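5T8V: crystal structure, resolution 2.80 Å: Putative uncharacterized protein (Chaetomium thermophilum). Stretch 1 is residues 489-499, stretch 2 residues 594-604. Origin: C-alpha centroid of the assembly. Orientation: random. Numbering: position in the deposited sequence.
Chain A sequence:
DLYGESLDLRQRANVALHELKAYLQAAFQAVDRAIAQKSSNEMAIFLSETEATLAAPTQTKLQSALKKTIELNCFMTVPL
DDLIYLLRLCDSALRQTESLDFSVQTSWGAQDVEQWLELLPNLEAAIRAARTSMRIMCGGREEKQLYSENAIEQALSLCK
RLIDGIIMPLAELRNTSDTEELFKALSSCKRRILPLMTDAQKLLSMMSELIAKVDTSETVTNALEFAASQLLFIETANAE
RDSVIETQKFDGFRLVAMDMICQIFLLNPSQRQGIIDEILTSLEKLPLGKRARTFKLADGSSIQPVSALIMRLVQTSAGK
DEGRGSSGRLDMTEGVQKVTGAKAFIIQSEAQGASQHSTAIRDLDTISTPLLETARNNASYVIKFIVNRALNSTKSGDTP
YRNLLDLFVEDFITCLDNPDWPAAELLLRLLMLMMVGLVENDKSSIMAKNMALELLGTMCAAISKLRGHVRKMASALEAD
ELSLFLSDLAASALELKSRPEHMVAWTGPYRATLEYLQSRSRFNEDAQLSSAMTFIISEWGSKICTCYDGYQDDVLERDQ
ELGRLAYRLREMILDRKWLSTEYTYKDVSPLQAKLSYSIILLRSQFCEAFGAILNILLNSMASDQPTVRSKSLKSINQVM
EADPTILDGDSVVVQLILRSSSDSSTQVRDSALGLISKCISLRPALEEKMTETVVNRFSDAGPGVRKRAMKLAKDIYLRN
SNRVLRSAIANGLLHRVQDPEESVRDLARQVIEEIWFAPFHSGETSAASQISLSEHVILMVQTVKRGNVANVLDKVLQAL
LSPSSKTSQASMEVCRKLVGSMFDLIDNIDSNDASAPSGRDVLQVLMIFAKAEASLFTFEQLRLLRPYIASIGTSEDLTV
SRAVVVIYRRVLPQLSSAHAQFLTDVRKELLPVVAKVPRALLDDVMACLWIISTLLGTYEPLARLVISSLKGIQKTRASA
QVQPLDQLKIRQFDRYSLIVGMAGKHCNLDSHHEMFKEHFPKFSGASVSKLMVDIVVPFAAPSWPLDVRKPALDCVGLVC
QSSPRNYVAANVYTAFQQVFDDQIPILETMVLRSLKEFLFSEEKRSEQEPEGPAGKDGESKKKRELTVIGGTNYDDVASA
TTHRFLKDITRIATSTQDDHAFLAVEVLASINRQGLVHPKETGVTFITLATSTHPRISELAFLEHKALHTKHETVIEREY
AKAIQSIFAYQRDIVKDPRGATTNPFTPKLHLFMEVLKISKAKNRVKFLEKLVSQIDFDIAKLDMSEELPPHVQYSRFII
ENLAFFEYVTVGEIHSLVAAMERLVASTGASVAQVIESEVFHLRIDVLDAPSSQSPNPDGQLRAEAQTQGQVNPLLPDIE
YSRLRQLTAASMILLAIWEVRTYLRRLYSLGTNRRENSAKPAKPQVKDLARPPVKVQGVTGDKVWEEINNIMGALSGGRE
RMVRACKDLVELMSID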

# COMPACT_ATOMS: atom_id res chain seq x y z
N LEU A 489 -18.70 -30.96 0.16
CA LEU A 489 -18.23 -30.50 1.46
C LEU A 489 -17.25 -29.34 1.32
O LEU A 489 -17.27 -28.40 2.13
CB LEU A 489 -17.59 -31.66 2.22
CG LEU A 489 -17.16 -31.38 3.66
CD1 LEU A 489 -18.36 -31.04 4.52
CD2 LEU A 489 -16.42 -32.59 4.21
N ALA A 490 -16.39 -29.38 0.31
CA ALA A 490 -15.47 -28.28 0.06
C ALA A 490 -16.22 -27.03 -0.37
O ALA A 490 -15.91 -25.92 0.09
CB ALA A 490 -14.44 -28.67 -1.00
N ALA A 491 -17.21 -27.19 -1.25
CA ALA A 491 -18.06 -26.06 -1.61
C ALA A 491 -18.64 -25.41 -0.37
O ALA A 491 -18.66 -24.18 -0.26
CB ALA A 491 -19.18 -26.53 -2.54
N SER A 492 -19.12 -26.21 0.59
CA SER A 492 -19.69 -25.65 1.81
C SER A 492 -18.61 -25.01 2.68
O SER A 492 -18.86 -23.99 3.33
CB SER A 492 -20.43 -26.74 2.59
OG SER A 492 -21.54 -27.22 1.86
N ALA A 493 -17.41 -25.59 2.71
CA ALA A 493 -16.39 -25.16 3.66
C ALA A 493 -15.69 -23.89 3.21
O ALA A 493 -15.24 -23.11 4.05
CB ALA A 493 -15.37 -26.27 3.87
N LEU A 494 -15.58 -23.66 1.90
CA LEU A 494 -14.95 -22.42 1.42
C LEU A 494 -15.72 -21.21 1.93
O LEU A 494 -15.14 -20.29 2.51
CB LEU A 494 -14.86 -22.44 -0.10
CG LEU A 494 -13.73 -23.32 -0.63
CD1 LEU A 494 -13.88 -23.58 -2.11
CD2 LEU A 494 -12.37 -22.68 -0.33
N GLU A 495 -17.03 -21.19 1.70
CA GLU A 495 -17.89 -20.32 2.49
C GLU A 495 -17.95 -20.84 3.93
O GLU A 495 -17.64 -22.00 4.21
CB GLU A 495 -19.30 -20.26 1.89
CG GLU A 495 -19.33 -19.89 0.41
CD GLU A 495 -18.70 -18.54 0.13
OE1 GLU A 495 -18.99 -17.58 0.87
OE2 GLU A 495 -17.90 -18.44 -0.84
N LEU A 496 -18.36 -19.97 4.84
CA LEU A 496 -18.36 -20.36 6.25
C LEU A 496 -19.67 -21.05 6.63
O LEU A 496 -20.13 -20.93 7.77
CB LEU A 496 -18.13 -19.14 7.14
CG LEU A 496 -16.76 -18.46 6.98
CD1 LEU A 496 -16.70 -17.19 7.82
CD2 LEU A 496 -15.63 -19.41 7.36
N LYS A 497 -20.27 -21.78 5.69
CA LYS A 497 -21.49 -22.51 5.98
C LYS A 497 -21.23 -23.58 7.04
O LYS A 497 -20.38 -24.45 6.86
CB LYS A 497 -22.04 -23.15 4.70
CG LYS A 497 -22.74 -22.17 3.77
CD LYS A 497 -23.09 -22.80 2.43
CE LYS A 497 -24.18 -23.86 2.56
NZ LYS A 497 -25.49 -23.28 2.96
N SER A 498 -21.99 -23.51 8.13
CA SER A 498 -21.79 -24.42 9.26
C SER A 498 -22.11 -25.85 8.85
O SER A 498 -23.16 -26.13 8.28
CB SER A 498 -22.68 -24.00 10.43
OG SER A 498 -24.05 -24.06 10.07
N ARG A 499 -21.19 -26.77 9.17
CA ARG A 499 -21.43 -28.19 8.97
C ARG A 499 -20.56 -29.03 9.90
O ARG A 499 -19.85 -29.93 9.44
CB ARG A 499 -21.18 -28.58 7.51
CG ARG A 499 -22.44 -28.63 6.68
CD ARG A 499 -22.15 -29.02 5.25
NE ARG A 499 -23.35 -28.91 4.42
CZ ARG A 499 -23.42 -29.29 3.15
NH1 ARG A 499 -22.37 -29.83 2.55
NH2 ARG A 499 -24.56 -29.14 2.49
N LYS A 594 -5.47 -35.44 0.23
CA LYS A 594 -5.06 -34.04 0.34
C LYS A 594 -6.28 -33.12 0.41
O LYS A 594 -6.33 -32.20 1.24
CB LYS A 594 -4.16 -33.66 -0.83
CG LYS A 594 -3.88 -32.17 -0.95
CD LYS A 594 -2.41 -31.90 -1.21
CE LYS A 594 -1.59 -32.09 0.05
NZ LYS A 594 -0.26 -31.40 -0.04
N LEU A 595 -7.28 -33.36 -0.44
CA LEU A 595 -8.49 -32.54 -0.39
C LEU A 595 -9.21 -32.70 0.94
O LEU A 595 -9.68 -31.72 1.52
CB LEU A 595 -9.43 -32.89 -1.55
CG LEU A 595 -10.77 -32.16 -1.58
CD1 LEU A 595 -10.58 -30.65 -1.50
CD2 LEU A 595 -11.54 -32.52 -2.83
N SER A 596 -9.30 -33.94 1.44
CA SER A 596 -9.95 -34.18 2.72
C SER A 596 -9.28 -33.38 3.83
O SER A 596 -9.92 -32.58 4.52
CB SER A 596 -9.92 -35.67 3.05
OG SER A 596 -10.64 -36.41 2.08
N TYR A 597 -7.97 -33.58 4.00
CA TYR A 597 -7.26 -32.88 5.07
C TYR A 597 -7.33 -31.37 4.89
O TYR A 597 -7.41 -30.63 5.88
CB TYR A 597 -5.81 -33.35 5.13
CG TYR A 597 -5.06 -32.78 6.31
CD1 TYR A 597 -5.39 -33.13 7.61
CD2 TYR A 597 -4.03 -31.87 6.12
CE1 TYR A 597 -4.71 -32.61 8.69
CE2 TYR A 597 -3.34 -31.34 7.19
CZ TYR A 597 -3.69 -31.71 8.48
OH TYR A 597 -3.02 -31.18 9.55
N SER A 598 -7.31 -30.89 3.65
CA SER A 598 -7.42 -29.45 3.42
C SER A 598 -8.79 -28.93 3.86
O SER A 598 -8.88 -27.86 4.47
CB SER A 598 -7.18 -29.14 1.94
OG SER A 598 -5.92 -29.64 1.52
N ILE A 599 -9.85 -29.68 3.56
CA ILE A 599 -11.18 -29.31 4.06
C ILE A 599 -11.17 -29.24 5.58
O ILE A 599 -11.71 -28.30 6.17
CB ILE A 599 -12.23 -30.31 3.53
CG1 ILE A 599 -12.42 -30.13 2.03
CG2 ILE A 599 -13.57 -30.11 4.24
CD1 ILE A 599 -13.00 -31.35 1.34
N ILE A 600 -10.55 -30.23 6.23
CA ILE A 600 -10.43 -30.18 7.68
C ILE A 600 -9.72 -28.91 8.12
O ILE A 600 -10.11 -28.26 9.09
CB ILE A 600 -9.71 -31.44 8.20
CG1 ILE A 600 -10.60 -32.67 7.96
CG2 ILE A 600 -9.38 -31.31 9.68
CD1 ILE A 600 -9.91 -33.98 8.21
N LEU A 601 -8.67 -28.52 7.39
CA LEU A 601 -7.90 -27.34 7.77
C LEU A 601 -8.73 -26.07 7.63
O LEU A 601 -8.62 -25.16 8.46
CB LEU A 601 -6.63 -27.24 6.93
CG LEU A 601 -5.51 -28.23 7.27
CD1 LEU A 601 -4.40 -28.12 6.25
CD2 LEU A 601 -4.96 -27.98 8.68
N LEU A 602 -9.56 -25.98 6.59
CA LEU A 602 -10.38 -24.78 6.42
C LEU A 602 -11.25 -24.50 7.63
O LEU A 602 -11.64 -23.35 7.85
CB LEU A 602 -11.25 -24.90 5.17
CG LEU A 602 -10.53 -24.85 3.82
CD1 LEU A 602 -11.52 -25.05 2.69
CD2 LEU A 602 -9.77 -23.54 3.64
N ARG A 603 -11.58 -25.53 8.41
CA ARG A 603 -12.37 -25.36 9.62
C ARG A 603 -11.51 -25.36 10.88
O ARG A 603 -12.06 -25.36 11.99
CB ARG A 603 -13.42 -26.47 9.71
CG ARG A 603 -14.26 -26.63 8.46
CD ARG A 603 -14.97 -25.34 8.07
NE ARG A 603 -15.84 -24.86 9.13
CZ ARG A 603 -16.71 -23.87 8.99
NH1 ARG A 603 -16.83 -23.25 7.83
NH2 ARG A 603 -17.47 -23.50 10.02
N SER A 604 -10.19 -25.36 10.74
CA SER A 604 -9.31 -25.26 11.89
C SER A 604 -9.25 -23.81 12.37
O SER A 604 -9.55 -22.87 11.64
CB SER A 604 -7.90 -25.74 11.54
OG SER A 604 -7.22 -24.80 10.73

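Two helical segments, one in each stretch, run side by side in nearly the same direction, their axes 25° apart and 9.6 Å distant at closest approach. No hydrogen bond crosses between the stretches; the contact rests on apolar packing, with one arginine laid along its end.

On the first helix two alanines, A490 and A493, face the partner with leucines L489 and L494 beside them in sequence; the second helix answers with the larger I599 and L602. A490 and A493 both point toward the second helix; each ends at CB, and here the backbones approach, with CA of A490 6.0 Å from CA of I599 and CA of A493 6.6 Å from CA of L602. I599, chi1 m and chi2 t, spreads over this surface: its CD1 lies 3.8 Å from CB of A490, while its CG2 lies 3.8 Å from CD2 of L489 and 4.3 Å from CB of A493. One turn on, L602 sets CD1 4.2 Å from CB of A493 and 3.9 Å from CD2 of L494. L494 starts away from the partner, but its long side chain brings its end back. All of these except the partly exposed L494 are buried, as suits side chains with no polar group to satisfy.

The polar part belongs to R603, next in sequence after L602. Its first three chi angles are all m, folding the chain so that its aliphatic part also packs, CD 4.3 Å from CB of A493. The guanidinium reaches the loop after the first helix, where NH1 lies 3.6 Å from CA of L496 and 3.9 Å from both O of E495 and O of K497. These carbonyls offer a polar setting for the charge without hydrogen-bonding to it. R603 has the largest covered area of any residue here, yet stays partly exposed, and the loop it meets from E495 onward is poorly ordered.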